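Local coordinates for protein internalin (Listeria monocytogenes serotype 4b, PDB 4FMZ) that is an internalin-family leucine-rich-repeat protein, probably acting in bacterial adhesion to, and invasion of, host cells, at residues I250-I255 against V272-I277. Sequence-based numbering, arbitrary orientation.
Sequences IGTNQI and VGSNQI. With EDO (1,2-ethanediol), chain H.
The side-chain amide of Asn-275 bridges to the backbone of residues Ile-250 to Ile-255 of the preceding coil, in the row of asparagines that runs along this leucine-rich-repeat solenoid. CG sits beside the backbone N, anti to the carbonyl carbon (chi1 -81°), and the amide it carries lies inside the turn, where ND2 donates to Ile-250 O at 3.2 Å and, nearly straight, to Val-272 O of its own coil. OD1 accepts a bond from Ile-255 N at 3.1 Å and a weak one from Asn-253 N, so both ends of this buried amide are satisfied. Ile-250 O is gripped by two amides from opposite faces of its plane: Asn-275 ND2, and Asn-253 ND2 at 3.0 Å, which stands above that plane. The pattern repeats along the solenoid: Asn-253 bonds back to Ile-228 O and Ile-233 N, while Asn-297 ND2 and OD1 bond to Val-272 O and Ile-277 N. Backbone bonds fasten the coils at both ends of the turn, Thr-252 N to Gly-273 O at 2.9 Å and Gln-276 N to Ile-255 O at 2.7 Å. Gly-251 brings its CA to 3.0 Å from Gly-273 O, a close backbone approach. On the inner side, CG2 of Ile-250 meets Val-272 CG1 at 3.6 Å; Ile-255 and Ile-277 run alongside each other in the same direction, CG2 of the first next to CG1 of the second, and CB, CG1 and CD1 of Ile-255 also pack against Asn-275 OD1. Beside the start of the turn, a 1,2-ethanediol, probably from the crystallisation liquor, shares a 2.8 Å hydrogen bond between its O1 and Ser-274 OG.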
loop_
_atom_site.group_PDB
_atom_site.type_symbol
_atom_site.label_atom_id
_atom_site.label_comp_id
_atom_site.label_asym_id
_atom_site.label_seq_id
_atom_site.Cartn_x
_atom_site.Cartn_y
_atom_site.Cartn_z
ATOM N N ILE A 250 -13.563 -0.438 -9.713
ATOM C CA ILE A 250 -13.038 -0.535 -11.066
ATOM C C ILE A 250 -13.680 0.581 -11.923
ATOM O O ILE A 250 -13.946 0.412 -13.113
ATOM C CB ILE A 250 -13.240 -1.995 -11.593
ATOM C CG1 ILE A 250 -12.371 -2.324 -12.822
ATOM C CG2 ILE A 250 -14.708 -2.441 -11.692
ATOM C CD1 ILE A 250 -12.009 -3.793 -13.017
ATOM N N GLY A 251 -13.853 1.742 -11.295
ATOM C CA GLY A 251 -14.382 2.922 -11.960
ATOM C C GLY A 251 -13.353 3.503 -12.914
ATOM O O GLY A 251 -12.171 3.138 -12.851
ATOM N N THR A 252 -13.790 4.373 -13.833
ATOM C CA THR A 252 -12.916 5.051 -14.808
ATOM C C THR A 252 -12.101 4.006 -15.660
ATOM O O THR A 252 -10.865 4.050 -15.767
ATOM C CB THR A 252 -12.032 6.107 -14.106
ATOM O OG1 THR A 252 -12.820 6.783 -13.120
ATOM C CG2 THR A 252 -11.472 7.135 -15.074
ATOM N N ASN A 253 -12.826 3.064 -16.250
ATOM C CA ASN A 253 -12.246 2.059 -17.138
ATOM C C ASN A 253 -13.036 2.075 -18.459
ATOM O O ASN A 253 -13.679 3.084 -18.752
ATOM C CB ASN A 253 -12.226 0.681 -16.459
ATOM C CG ASN A 253 -11.009 0.494 -15.606
ATOM O OD1 ASN A 253 -9.908 0.348 -16.114
ATOM N ND2 ASN A 253 -11.172 0.514 -14.292
ATOM N N GLN A 254 -12.981 0.987 -19.253
ATOM C CA GLN A 254 -13.694 0.902 -20.532
ATOM C C GLN A 254 -14.639 -0.310 -20.524
ATOM O O GLN A 254 -14.775 -1.002 -21.520
ATOM C CB GLN A 254 -12.684 0.835 -21.695
ATOM C CG GLN A 254 -11.937 2.148 -21.952
ATOM C CD GLN A 254 -10.710 1.976 -22.817
ATOM O OE1 GLN A 254 -10.749 1.380 -23.900
ATOM N NE2 GLN A 254 -9.597 2.541 -22.378
ATOM N N ILE A 255 -15.296 -0.560 -19.389
ATOM C CA ILE A 255 -16.207 -1.692 -19.203
ATOM C C ILE A 255 -17.594 -1.367 -19.761
ATOM O O ILE A 255 -18.142 -0.308 -19.448
ATOM C CB ILE A 255 -16.273 -2.036 -17.684
ATOM C CG1 ILE A 255 -14.885 -2.455 -17.142
ATOM C CG2 ILE A 255 -17.360 -3.082 -17.350
ATOM C CD1 ILE A 255 -14.708 -2.139 -15.666
ATOM N N VAL A 272 -18.354 0.942 -10.197
ATOM C CA VAL A 272 -18.171 0.834 -11.638
ATOM C C VAL A 272 -18.559 2.180 -12.305
ATOM O O VAL A 272 -18.954 2.203 -13.462
ATOM C CB VAL A 272 -18.928 -0.382 -12.264
ATOM C CG1 VAL A 272 -18.234 -1.703 -11.939
ATOM C CG2 VAL A 272 -20.387 -0.421 -11.829
ATOM N N GLY A 273 -18.401 3.281 -11.569
ATOM C CA GLY A 273 -18.669 4.626 -12.069
ATOM C C GLY A 273 -17.717 4.972 -13.200
ATOM O O GLY A 273 -16.592 4.467 -13.227
ATOM N N SER A 274 -18.167 5.798 -14.172
ATOM C CA SER A 274 -17.339 6.229 -15.313
ATOM C C SER A 274 -16.883 5.032 -16.193
ATOM O O SER A 274 -15.688 4.783 -16.425
ATOM C CB SER A 274 -16.143 7.067 -14.836
ATOM O OG SER A 274 -16.613 8.233 -14.181
ATOM N N ASN A 275 -17.875 4.299 -16.679
ATOM C CA ASN A 275 -17.691 3.193 -17.603
ATOM C C ASN A 275 -18.728 3.357 -18.735
ATOM O O ASN A 275 -19.194 4.479 -18.971
ATOM C CB ASN A 275 -17.769 1.847 -16.876
ATOM C CG ASN A 275 -16.471 1.487 -16.190
ATOM O OD1 ASN A 275 -15.474 1.216 -16.845
ATOM N ND2 ASN A 275 -16.433 1.544 -14.857
ATOM N N GLN A 276 -19.047 2.269 -19.455
ATOM C CA GLN A 276 -19.980 2.318 -20.577
ATOM C C GLN A 276 -21.089 1.261 -20.392
ATOM O O GLN A 276 -21.569 0.683 -21.365
ATOM C CB GLN A 276 -19.194 2.115 -21.896
ATOM C CG GLN A 276 -18.228 3.260 -22.214
ATOM C CD GLN A 276 -17.239 2.931 -23.309
ATOM O OE1 GLN A 276 -17.615 2.658 -24.458
ATOM N NE2 GLN A 276 -15.937 2.992 -22.988
ATOM N N ILE A 277 -21.517 1.039 -19.142
ATOM C CA ILE A 277 -22.509 0.017 -18.795
ATOM C C ILE A 277 -23.945 0.461 -19.138
ATOM O O ILE A 277 -24.373 1.539 -18.738
ATOM C CB ILE A 277 -22.364 -0.371 -17.300
ATOM C CG1 ILE A 277 -20.959 -0.970 -17.030
ATOM C CG2 ILE A 277 -23.475 -1.344 -16.855
ATOM C CD1 ILE A 277 -20.350 -0.615 -15.684
HETATM C C1 EDO H . -15.487 7.449 -11.076
HETATM O O1 EDO H . -16.806 7.836 -11.436
HETATM C C2 EDO H . -15.539 6.129 -10.277
HETATM O O2 EDO H . -16.576 6.236 -9.322
#